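Side-chain contacts in NAD-dependent aldehyde dehydrogenase (Sinorhizobium meliloti, PDB 3U4J), which probably oxidises aldehydes with NAD or NADP as the acceptor, and binds a calcium ion: residues Pro15-Lys20 with Pro45-Glu50; Ile108-Leu111 with Pro116-Gln119; Leu235-Asn240 with Gly257-Arg262; Ile278-Ala283 with Lys414-Ala419; Glu440-Thr445 with Cys454-Val459. All coordinates share one frame; numbering follows the deposited sequence.

Contact 1 of 5, residues Pro15-Lys20 with Pro45-Glu50. With CA (calcium ion), chain E.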
# COMPACT_ATOMS: atom_id res chain seq x y z
N PRO A 15 24.40 44.59 14.51
CA PRO A 15 23.13 45.22 14.91
C PRO A 15 22.02 44.22 15.28
O PRO A 15 21.11 44.55 16.05
CB PRO A 15 22.72 46.00 13.65
CG PRO A 15 24.05 46.22 12.88
CD PRO A 15 24.79 44.93 13.13
N ARG A 16 22.10 43.00 14.75
CA ARG A 16 21.10 41.96 15.08
C ARG A 16 21.18 41.59 16.57
O ARG A 16 20.20 41.09 17.13
CB ARG A 16 21.25 40.73 14.18
CG ARG A 16 20.90 41.04 12.70
CD ARG A 16 21.37 39.98 11.75
NE ARG A 16 22.82 39.88 11.68
CZ ARG A 16 23.44 38.98 10.92
NH1 ARG A 16 22.71 38.13 10.20
NH2 ARG A 16 24.76 38.94 10.87
N LEU A 17 22.31 41.86 17.21
CA LEU A 17 22.40 41.63 18.65
C LEU A 17 21.64 42.69 19.49
O LEU A 17 21.50 42.54 20.71
CB LEU A 17 23.86 41.50 19.09
CG LEU A 17 24.64 40.36 18.44
CD1 LEU A 17 26.10 40.47 18.78
CD2 LEU A 17 24.08 39.01 18.91
N ARG A 18 21.12 43.73 18.84
CA ARG A 18 20.27 44.72 19.55
C ARG A 18 18.90 44.15 19.85
O ARG A 18 18.23 44.59 20.79
CB ARG A 18 20.06 45.97 18.69
CG ARG A 18 21.33 46.73 18.33
CD ARG A 18 20.99 47.68 17.19
NE ARG A 18 22.15 48.44 16.76
CZ ARG A 18 22.12 49.37 15.82
NH1 ARG A 18 20.97 49.65 15.19
NH2 ARG A 18 23.23 50.01 15.51
N ILE A 19 18.45 43.19 19.04
CA ILE A 19 17.07 42.72 19.11
C ILE A 19 16.75 42.04 20.44
O ILE A 19 17.39 41.07 20.81
CB ILE A 19 16.72 41.77 17.93
CG1 ILE A 19 17.11 42.44 16.56
CG2 ILE A 19 15.24 41.36 17.99
CD1 ILE A 19 16.95 41.50 15.33
N LYS A 20 15.75 42.56 21.14
CA LYS A 20 15.23 41.86 22.31
C LYS A 20 13.93 41.22 21.91
O LYS A 20 13.14 41.84 21.20
CB LYS A 20 15.01 42.81 23.50
CG LYS A 20 16.29 43.46 24.05
CD LYS A 20 17.20 42.44 24.75
CE LYS A 20 18.12 43.11 25.80
NZ LYS A 20 17.47 43.44 27.11
N PRO A 45 24.31 31.63 22.90
CA PRO A 45 25.52 30.88 23.29
C PRO A 45 26.72 31.32 22.46
O PRO A 45 27.86 31.09 22.86
CB PRO A 45 25.14 29.42 22.99
CG PRO A 45 24.11 29.51 21.91
CD PRO A 45 23.36 30.80 22.14
N GLY A 46 26.47 31.95 21.31
CA GLY A 46 27.55 32.42 20.45
C GLY A 46 28.15 33.76 20.89
O GLY A 46 29.26 34.10 20.47
N HIS A 47 27.43 34.48 21.76
CA HIS A 47 27.71 35.88 22.06
C HIS A 47 27.51 36.18 23.56
O HIS A 47 26.39 36.49 23.99
CB HIS A 47 26.79 36.79 21.26
CG HIS A 47 26.63 36.38 19.82
ND1 HIS A 47 27.41 36.91 18.82
CD2 HIS A 47 25.75 35.55 19.23
CE1 HIS A 47 27.03 36.39 17.66
NE2 HIS A 47 26.02 35.57 17.88
N ALA A 48 28.57 36.05 24.35
CA ALA A 48 28.41 36.19 25.82
C ALA A 48 27.55 37.38 26.26
O ALA A 48 27.71 38.47 25.75
CB ALA A 48 29.81 36.24 26.53
N GLY A 49 26.62 37.15 27.18
CA GLY A 49 25.85 38.23 27.80
C GLY A 49 24.72 38.84 26.98
O GLY A 49 24.00 39.72 27.47
N GLU A 50 24.55 38.41 25.73
CA GLU A 50 23.44 38.93 24.92
C GLU A 50 22.16 38.13 25.19
O GLU A 50 22.11 36.93 24.96
CB GLU A 50 23.77 38.89 23.41
CG GLU A 50 25.01 39.71 22.99
CD GLU A 50 24.78 41.23 22.93
OE1 GLU A 50 25.78 41.96 22.74
OE2 GLU A 50 23.62 41.71 23.04
CA CA E . 21.53 42.69 23.10
O HOH W 1 19.74 44.35 23.07
O HOH W 2 20.01 40.90 22.39
O HOH W 3 22.68 44.79 22.47

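Contact 2 of 5, residues Ile108-Leu111 with Pro116-Gln119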
# COMPACT_ATOMS: atom_id res chain seq x y z
N ILE A 108 16.24 33.90 14.51
CA ILE A 108 15.84 33.39 15.83
C ILE A 108 16.63 32.10 16.15
O ILE A 108 17.27 32.01 17.20
CB ILE A 108 14.31 33.16 15.92
CG1 ILE A 108 13.56 34.48 15.72
CG2 ILE A 108 13.89 32.55 17.31
CD1 ILE A 108 12.03 34.27 15.75
N GLU A 109 16.61 31.12 15.23
CA GLU A 109 17.23 29.82 15.46
C GLU A 109 18.71 30.02 15.71
O GLU A 109 19.27 29.39 16.59
CB GLU A 109 17.11 28.87 14.25
CG GLU A 109 15.83 28.09 14.08
CD GLU A 109 15.55 27.02 15.13
OE1 GLU A 109 15.70 25.79 14.84
OE2 GLU A 109 15.13 27.41 16.23
N SER A 110 19.33 30.87 14.91
CA SER A 110 20.77 31.13 15.01
C SER A 110 21.13 31.69 16.38
O SER A 110 22.06 31.21 17.07
CB SER A 110 21.21 32.10 13.90
OG SER A 110 22.60 32.32 13.95
N LEU A 111 20.40 32.73 16.78
CA LEU A 111 20.65 33.39 18.05
C LEU A 111 20.43 32.48 19.26
O LEU A 111 21.20 32.51 20.21
CB LEU A 111 19.78 34.64 18.15
CG LEU A 111 20.18 35.84 17.27
CD1 LEU A 111 19.10 36.96 17.35
CD2 LEU A 111 21.54 36.34 17.69
N PRO A 116 24.94 28.18 12.93
CA PRO A 116 25.37 29.09 11.86
C PRO A 116 24.18 29.56 11.02
O PRO A 116 23.32 28.75 10.66
CB PRO A 116 26.28 28.20 11.02
CG PRO A 116 26.81 27.19 11.97
CD PRO A 116 25.66 26.90 12.90
N ILE A 117 24.14 30.86 10.72
CA ILE A 117 22.98 31.48 10.05
C ILE A 117 22.67 30.88 8.65
O ILE A 117 21.50 30.72 8.27
CB ILE A 117 23.06 33.02 10.00
CG1 ILE A 117 21.73 33.58 9.46
CG2 ILE A 117 24.27 33.50 9.17
CD1 ILE A 117 20.65 33.69 10.51
N ALA A 118 23.71 30.52 7.92
CA ALA A 118 23.51 29.89 6.62
C ALA A 118 22.87 28.51 6.80
O ALA A 118 22.01 28.14 6.01
CB ALA A 118 24.85 29.80 5.84
N GLN A 119 23.30 27.76 7.81
CA GLN A 119 22.67 26.48 8.11
C GLN A 119 21.21 26.69 8.58
O GLN A 119 20.30 26.00 8.13
CB GLN A 119 23.44 25.70 9.17
CG GLN A 119 22.76 24.41 9.64
CD GLN A 119 23.42 23.86 10.90
OE1 GLN A 119 24.58 24.16 11.18
NE2 GLN A 119 22.68 23.05 11.65

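Contact 3 of 5, residues Leu235-Asn240 with Gly257-Arg262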
# COMPACT_ATOMS: atom_id res chain seq x y z
N LEU A 235 2.53 16.17 30.67
CA LEU A 235 2.19 15.55 29.37
C LEU A 235 2.18 14.02 29.44
O LEU A 235 1.29 13.37 28.87
CB LEU A 235 3.10 16.05 28.25
CG LEU A 235 2.88 17.53 27.90
CD1 LEU A 235 3.93 18.00 26.90
CD2 LEU A 235 1.45 17.78 27.37
N ALA A 236 3.12 13.44 30.20
CA ALA A 236 3.18 11.99 30.30
C ALA A 236 2.17 11.37 31.30
O ALA A 236 1.81 10.18 31.16
CB ALA A 236 4.61 11.55 30.59
N GLU A 237 1.70 12.16 32.27
CA GLU A 237 0.66 11.61 33.18
C GLU A 237 -0.78 12.08 32.97
O GLU A 237 -1.70 11.38 33.39
CB GLU A 237 1.10 11.61 34.66
CG GLU A 237 1.80 12.86 35.14
CD GLU A 237 2.40 12.74 36.56
OE1 GLU A 237 3.38 11.98 36.77
OE2 GLU A 237 1.90 13.46 37.46
N ASP A 238 -1.01 13.21 32.30
CA ASP A 238 -2.37 13.75 32.23
C ASP A 238 -3.33 12.79 31.51
O ASP A 238 -3.03 12.35 30.41
CB ASP A 238 -2.37 15.13 31.56
CG ASP A 238 -3.69 15.87 31.73
OD1 ASP A 238 -3.67 16.91 32.39
OD2 ASP A 238 -4.74 15.42 31.24
N PRO A 239 -4.48 12.46 32.11
CA PRO A 239 -5.47 11.56 31.47
C PRO A 239 -6.04 12.05 30.14
O PRO A 239 -6.57 11.24 29.38
CB PRO A 239 -6.61 11.49 32.50
CG PRO A 239 -5.98 11.85 33.79
CD PRO A 239 -4.89 12.83 33.48
N ASN A 240 -5.98 13.35 29.87
CA ASN A 240 -6.52 13.88 28.64
C ASN A 240 -5.48 13.93 27.49
O ASN A 240 -5.78 14.40 26.41
CB ASN A 240 -7.11 15.29 28.86
CG ASN A 240 -8.40 15.29 29.63
OD1 ASN A 240 -9.24 14.40 29.49
ND2 ASN A 240 -8.59 16.31 30.44
N GLY A 257 8.88 7.59 29.18
CA GLY A 257 8.32 6.32 28.77
C GLY A 257 7.74 5.55 29.95
O GLY A 257 6.60 5.09 29.91
N GLU A 258 8.50 5.43 31.04
CA GLU A 258 7.97 4.66 32.19
C GLU A 258 6.71 5.31 32.75
O GLU A 258 5.74 4.61 33.08
CB GLU A 258 9.00 4.52 33.30
CG GLU A 258 10.43 4.27 32.81
CD GLU A 258 11.43 4.31 33.95
OE1 GLU A 258 11.08 3.84 35.07
OE2 GLU A 258 12.57 4.76 33.72
N ILE A 259 6.72 6.63 32.85
CA ILE A 259 5.55 7.36 33.40
C ILE A 259 4.33 7.15 32.52
O ILE A 259 3.24 6.80 33.00
CB ILE A 259 5.85 8.87 33.53
CG1 ILE A 259 6.89 9.11 34.63
CG2 ILE A 259 4.55 9.65 33.76
CD1 ILE A 259 7.60 10.46 34.56
N ALA A 260 4.53 7.33 31.21
CA ALA A 260 3.46 7.12 30.23
C ALA A 260 2.92 5.71 30.23
O ALA A 260 1.72 5.51 30.02
CB ALA A 260 3.92 7.51 28.78
N ALA A 261 3.78 4.73 30.47
CA ALA A 261 3.29 3.34 30.49
C ALA A 261 2.29 3.11 31.64
O ALA A 261 1.42 2.24 31.55
CB ALA A 261 4.43 2.38 30.56
N ARG A 262 2.40 3.92 32.70
CA ARG A 262 1.46 3.78 33.83
C ARG A 262 0.03 3.96 33.40
O ARG A 262 -0.88 3.43 34.02
CB ARG A 262 1.78 4.73 34.97
CG ARG A 262 3.13 4.54 35.53
CD ARG A 262 3.46 5.56 36.61
NE ARG A 262 4.89 5.49 36.89
CZ ARG A 262 5.60 6.45 37.47
NH1 ARG A 262 5.04 7.59 37.86
NH2 ARG A 262 6.90 6.27 37.65
O HOH W 4 0.84 7.99 32.82

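Contact 4 of 5, residues Ile278-Ala283 with Lys414-Ala419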
# COMPACT_ATOMS: atom_id res chain seq x y z
N ILE A 278 31.25 3.94 7.99
CA ILE A 278 32.18 2.87 7.62
C ILE A 278 32.71 3.23 6.26
O ILE A 278 31.92 3.42 5.34
CB ILE A 278 31.48 1.48 7.51
CG1 ILE A 278 30.84 1.03 8.84
CG2 ILE A 278 32.52 0.40 7.09
CD1 ILE A 278 29.72 1.95 9.34
N VAL A 279 34.04 3.35 6.17
CA VAL A 279 34.70 3.72 4.95
C VAL A 279 35.60 2.56 4.50
O VAL A 279 36.61 2.21 5.16
CB VAL A 279 35.53 5.00 5.09
CG1 VAL A 279 36.06 5.46 3.72
CG2 VAL A 279 34.67 6.09 5.70
N PHE A 280 35.17 1.95 3.40
CA PHE A 280 35.91 0.85 2.81
C PHE A 280 36.99 1.36 1.91
O PHE A 280 36.90 2.47 1.38
CB PHE A 280 34.95 -0.07 2.04
CG PHE A 280 34.13 -0.92 2.94
CD1 PHE A 280 34.64 -2.10 3.45
CD2 PHE A 280 32.84 -0.52 3.30
CE1 PHE A 280 33.87 -2.89 4.30
CE2 PHE A 280 32.06 -1.30 4.15
CZ PHE A 280 32.57 -2.50 4.64
N ALA A 281 38.00 0.51 1.74
CA ALA A 281 39.17 0.82 0.93
C ALA A 281 38.81 1.27 -0.49
O ALA A 281 39.54 2.05 -1.09
CB ALA A 281 40.13 -0.38 0.90
N ASP A 282 37.67 0.81 -1.01
CA ASP A 282 37.29 1.17 -2.37
C ASP A 282 36.35 2.38 -2.44
O ASP A 282 35.73 2.63 -3.48
CB ASP A 282 36.67 -0.03 -3.11
CG ASP A 282 35.41 -0.53 -2.45
OD1 ASP A 282 34.76 0.21 -1.66
OD2 ASP A 282 35.06 -1.69 -2.72
N ALA A 283 36.24 3.14 -1.36
CA ALA A 283 35.41 4.35 -1.37
C ALA A 283 36.03 5.47 -2.24
O ALA A 283 37.24 5.44 -2.54
CB ALA A 283 35.15 4.86 0.05
N LYS A 414 39.64 -4.58 9.33
CA LYS A 414 40.19 -5.24 8.14
C LYS A 414 39.10 -5.75 7.19
O LYS A 414 39.26 -5.62 5.98
CB LYS A 414 41.15 -6.35 8.55
CG LYS A 414 42.10 -6.85 7.44
CD LYS A 414 43.56 -7.01 7.98
CE LYS A 414 43.58 -7.54 9.43
NZ LYS A 414 44.53 -6.78 10.33
N THR A 415 38.02 -6.33 7.72
CA THR A 415 37.01 -6.98 6.84
C THR A 415 35.61 -6.40 7.00
O THR A 415 35.28 -5.85 8.03
CB THR A 415 36.90 -8.50 7.12
OG1 THR A 415 36.32 -8.68 8.42
CG2 THR A 415 38.28 -9.18 7.06
N ALA A 416 34.77 -6.56 5.99
CA ALA A 416 33.37 -6.12 6.14
C ALA A 416 32.71 -6.78 7.36
O ALA A 416 32.03 -6.09 8.13
CB ALA A 416 32.58 -6.35 4.87
N ASP A 417 32.92 -8.08 7.57
CA ASP A 417 32.35 -8.76 8.73
C ASP A 417 32.76 -8.07 10.04
O ASP A 417 31.91 -7.87 10.92
CB ASP A 417 32.69 -10.27 8.79
CG ASP A 417 31.94 -11.11 7.76
OD1 ASP A 417 32.27 -12.30 7.65
OD2 ASP A 417 31.06 -10.61 7.03
N GLU A 418 34.03 -7.67 10.16
CA GLU A 418 34.49 -6.94 11.35
C GLU A 418 33.79 -5.58 11.48
O GLU A 418 33.42 -5.17 12.58
CB GLU A 418 36.00 -6.67 11.31
CG GLU A 418 36.86 -7.84 11.70
CD GLU A 418 38.35 -7.60 11.42
OE1 GLU A 418 39.06 -8.63 11.25
OE2 GLU A 418 38.80 -6.42 11.37
N ALA A 419 33.67 -4.89 10.36
CA ALA A 419 33.08 -3.55 10.33
C ALA A 419 31.64 -3.63 10.81
O ALA A 419 31.18 -2.76 11.54
CB ALA A 419 33.13 -2.97 8.93

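Contact 5 of 5, residues Glu440-Thr445 with Cys454-Val459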
# COMPACT_ATOMS: atom_id res chain seq x y z
N GLU A 440 28.06 -5.22 -3.68
CA GLU A 440 27.83 -6.20 -2.63
C GLU A 440 28.18 -5.62 -1.26
O GLU A 440 27.39 -5.74 -0.32
CB GLU A 440 28.68 -7.46 -2.85
CG GLU A 440 28.35 -8.59 -1.84
CD GLU A 440 29.20 -9.84 -2.01
OE1 GLU A 440 30.14 -9.84 -2.84
OE2 GLU A 440 28.94 -10.83 -1.30
N THR A 441 29.35 -5.02 -1.13
CA THR A 441 29.72 -4.60 0.22
C THR A 441 28.91 -3.40 0.71
O THR A 441 28.55 -3.39 1.87
CB THR A 441 31.28 -4.44 0.48
OG1 THR A 441 31.61 -3.17 1.07
CG2 THR A 441 32.13 -4.77 -0.69
N ALA A 442 28.56 -2.46 -0.17
CA ALA A 442 27.66 -1.36 0.24
C ALA A 442 26.30 -1.84 0.72
O ALA A 442 25.88 -1.52 1.84
CB ALA A 442 27.50 -0.32 -0.88
N LEU A 443 25.61 -2.63 -0.12
CA LEU A 443 24.27 -3.11 0.22
C LEU A 443 24.23 -4.18 1.32
O LEU A 443 23.34 -4.14 2.19
CB LEU A 443 23.47 -3.54 -1.03
CG LEU A 443 23.07 -2.34 -1.91
CD1 LEU A 443 22.53 -2.81 -3.24
CD2 LEU A 443 22.03 -1.45 -1.19
N GLN A 444 25.16 -5.15 1.29
CA GLN A 444 25.18 -6.16 2.35
C GLN A 444 25.58 -5.56 3.70
O GLN A 444 25.03 -5.95 4.73
CB GLN A 444 26.04 -7.38 2.02
CG GLN A 444 25.53 -8.21 0.84
CD GLN A 444 24.31 -9.11 1.15
OE1 GLN A 444 24.27 -10.26 0.68
NE2 GLN A 444 23.31 -8.59 1.89
N THR A 445 26.48 -4.59 3.70
CA THR A 445 26.86 -3.95 4.96
C THR A 445 25.66 -3.18 5.52
O THR A 445 25.36 -3.31 6.68
CB THR A 445 28.14 -3.09 4.83
OG1 THR A 445 29.21 -3.91 4.32
CG2 THR A 445 28.57 -2.58 6.18
N CYS A 454 19.75 5.03 7.53
CA CYS A 454 20.99 4.57 6.92
C CYS A 454 21.29 5.36 5.68
O CYS A 454 20.37 5.88 5.05
CB CYS A 454 20.87 3.08 6.58
SG CYS A 454 20.99 2.04 8.04
N TRP A 455 22.59 5.47 5.36
CA TRP A 455 23.02 6.18 4.18
C TRP A 455 24.12 5.36 3.50
O TRP A 455 24.93 4.71 4.18
CB TRP A 455 23.65 7.53 4.53
CG TRP A 455 22.73 8.62 4.80
CD1 TRP A 455 22.37 9.61 3.94
CD2 TRP A 455 22.05 8.88 6.03
NE1 TRP A 455 21.51 10.49 4.56
CE2 TRP A 455 21.30 10.06 5.85
CE3 TRP A 455 22.00 8.23 7.27
CZ2 TRP A 455 20.48 10.60 6.86
CZ3 TRP A 455 21.21 8.78 8.29
CH2 TRP A 455 20.46 9.95 8.07
N ILE A 456 24.14 5.38 2.17
CA ILE A 456 25.28 4.86 1.42
C ILE A 456 25.93 6.03 0.69
O ILE A 456 25.24 6.78 -0.00
CB ILE A 456 24.88 3.70 0.42
CG1 ILE A 456 24.56 2.42 1.20
CG2 ILE A 456 26.06 3.41 -0.58
CD1 ILE A 456 23.99 1.29 0.37
N ASN A 457 27.25 6.21 0.86
CA ASN A 457 27.99 7.27 0.15
C ASN A 457 27.42 8.67 0.39
O ASN A 457 27.38 9.53 -0.52
CB ASN A 457 28.07 6.96 -1.36
CG ASN A 457 28.85 5.68 -1.65
OD1 ASN A 457 28.56 4.97 -2.63
ND2 ASN A 457 29.83 5.38 -0.81
N SER A 458 26.95 8.88 1.60
CA SER A 458 26.31 10.13 1.96
C SER A 458 26.13 10.12 3.48
O SER A 458 26.40 9.12 4.15
CB SER A 458 24.95 10.27 1.23
OG SER A 458 24.22 9.06 1.30
N VAL A 459 25.69 11.25 4.04
CA VAL A 459 25.48 11.35 5.48
C VAL A 459 24.60 12.57 5.73
O VAL A 459 24.56 13.50 4.90
CB VAL A 459 26.84 11.45 6.24
CG1 VAL A 459 27.54 12.78 5.93
CG2 VAL A 459 26.65 11.30 7.74

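Contact 1 of 5, residues Pro15-Lys20 with Pro45-Glu50
Leu17, the last residue of the short 3-10 turn 15-17, meets the 45-50 loop with both its backbone and its side chain. Its CD2 methyl sits squarely over one face of the His47 ring, a CH-pi contact 3.8 Å from CD2 to the ring centroid and only 10° off the normal. Were His47 an alanine, the Leu17 methyl would probably lose the face it rests on, and a gap would open beside Leu337 and Pro10, which also touch the ring. Leu17 O turns to a calcium ion at 2.4 Å, and Glu50 OE2 completes the protein's share of the site with a 2.3 Å bond to the same ion. The ion thus bridges the 3-10 turn and the 45-50 loop, and three waters complete the five ligands seen. The Glu50 chain bends at chi2 (-76°), curling its carboxylate back to the metal, and CD passes 4.0 Å from Leu17 CB. A type II turn from His47 to Glu50, with Gly49 at positive phi, brings the two partners of Leu17 round together. Further along the first segment, Arg18 O accepts from one metal-bound water at 2.7 Å, while Ile19 O accepts from another.

Contact 2 of 5, residues Ile108-Leu111 with Pro116-Gln119
Ser110 and Ile117 bring the backbones of two successive helices, 102-113 and 117-138, to 5.4 Å between their CA atoms, just across the short turn that joins them. Ile117 reaches over with the end of its longer branch: CD1 comes to 3.8 Å from Ser110 CB, methyl against methylene. With chi1 at -172° its CG1 runs opposite the backbone N, and the bend at chi2 (82°) swings CD1 round to the serine. The hydroxyl of Ser110 takes no hydrogen bond from the 116-119 segment; OG lies 3.9 Å from Ile117 N and 4.3 Å from Pro116 C. Its bond goes instead to Lys115 O, in the turn itself, so a buried hydroxyl of the first helix is tied to the chain immediately ahead of the second. Pro116 stands at the N-cap of that second helix, its CB pointing away from the first. The joint is closed in from several directions. Pro336 touches Ser110 and pairs through its backbone with Ile117, whose side chain also meets Glu339. Next to Ser110, Glu109 lies against Ala120 and Ile124 of helix 117-138, while its carboxylate is bonded to Phe175 N of helix 174-187 and to Thr203 OG1 of helix 202-214.

Contact 3 of 5, residues Leu235-Asn240 with Gly257-Arg262
Ala236 packs against Ile259 and Ala260 where helix 231-237 meets helix 250-261, two helices joined through strand 243-247 of what is probably the Rossmann-type cofactor domain of the aldehyde dehydrogenase fold. The apolar contact centres on Ala236 CB, which lies 3.7 Å from Ile259 CG2. That methyl branch is opposite the backbone N (chi1 -69° for CG1), so it leans on the alanine while CG1 lies 3.8 Å above the guanidinium plane of Arg262, offset toward its edge. The helices come close enough, 4.9 Å between Ala236 CA and Ala260 CA, for a backbone contact as well: Ala236 O rests 3.6 Å from Ala260 CA. On the solvent side the Glu237 chain, extended beyond CG, slants across the isoleucine, OE1 4.0 Å from Ile259 CG2. One water bridges the helices, donating to both Ala236 O and Ile259 O. Charge plays a looser part, since Glu237 OE1 and Arg262 NH1 are 4.8 Å apart, a separation at which they may still attract faintly. Helix 250-261 also packs on a second subunit, Ala261 against Gly257 of that chain. Just past helix 231-237 Asp238 forms an Asx turn, Asn240 N donating to the anti lone pair of Asp238 OD2 at 2.8 Å.

Contact 4 of 5, residues Ile278-Ala283 with Lys414-Ala419
Phe280 points the far end of its ring at the first turn of helix 416-424, with CE1 3.7 Å from Ala416 CB. The methyl comes in obliquely, whereas Ala416 CA lies in the ring plane at the edge, so the ring edge rests against the helix backbone there. Phe280 CG stands opposite the carbonyl carbon (chi1 -75°), which carries CE1 and CZ outward to the alanine. Beside it Ile278 uses the shorter branch: CG2 meets Ala419 CB at 3.9 Å, and CZ of Phe280 reaches the same methyl at 4.4 Å. Ala416 and Ala419, one turn apart, thus offer a small-residue surface to a pair of larger side chains. The topology accounts for the meeting. Helix 416-424 is the connection of the beta-alpha-beta crossover from strand 407-413 to strand 431-435, and strands 307-313 and 275-279 lie between those two in the parallel part of the sheet, so the helix passes over them. Phe413 at the end of strand 407-413 packs edge-to-face with Phe280 and touches Ala419. A leucine in place of Phe280 would probably fall short of Ala416 and leave Phe413 without its aromatic partner. The helix start is fixed separately: Thr415 is the N-cap, its OG1 accepting from Glu418 N at 3.0 Å. Glu418 OE2 in turn takes Lys414 N at 2.9 Å, the donor arriving 41° out of the carboxylate plane.

Contact 5 of 5, residues Glu440-Thr445 with Cys454-Val459
Ile456 meets Ala442 and Leu443 inside a beta-alpha-beta unit, strand 431-435, helix 439-448 and strand 453-456, where the helix lies against the strand that follows it. Along that strand Cys454 comes first, its side chain against Ile446 of the same helix. Cys454, Trp455 and Ile456 also pair in parallel with a strand of the second subunit, so the sheet continues into that chain, and Trp455 turns its indole to this interface, meeting the ring of His495 of the second subunit with the planes about 25° apart. Ile456 then carries the contact with the helix. Its CD1 reaches farthest, 3.7 Å from Leu443 CD2 and equally near Ala442 O, and the two long side chains cross at about a right angle. The shorter branch, CG2, meets Ala442 CB at 4.0 Å. With CG1 opposite the carbonyl carbon (chi1 -72°) and chi2 extended, both methyls come against Ala442 CB, and CD1 goes on to Leu443. Leu439 of the fourth subunit packs on Ala442, Leu443 and Ile456 alike, so the small cluster is shared between chains. Asn457 adopts a left-handed backbone conformation that breaks the strand. Ser458 folds back from there: OG donates to Ile456 O at 2.8 Å, 64° above the carbonyl plane, and the same OG lies in plane at the edge of the Trp455 ring.

Overall arrangement
From the N terminus the contacts come strictly in series, each closing before the next opens, with no nesting or crossing. Contact 1 draws two loops round the metal and closes a segment with several short strands; contact 2 closes a tight turn between helices. These two touch, Leu17 CD2 lying 3.9 Å from Leu111 CD2. Contact 3 ties the helices that come before and after strand 243-247 in the chain and stands alone, its centre about 34 Å from that of contact 2, across the chain's centre. Contact 4 spans the longest loop, 130 residues, and shares a sheet with contact 5, which it touches where Phe280 meets Thr441 and Thr445. Contacts 3 and 5 both reach the second subunit.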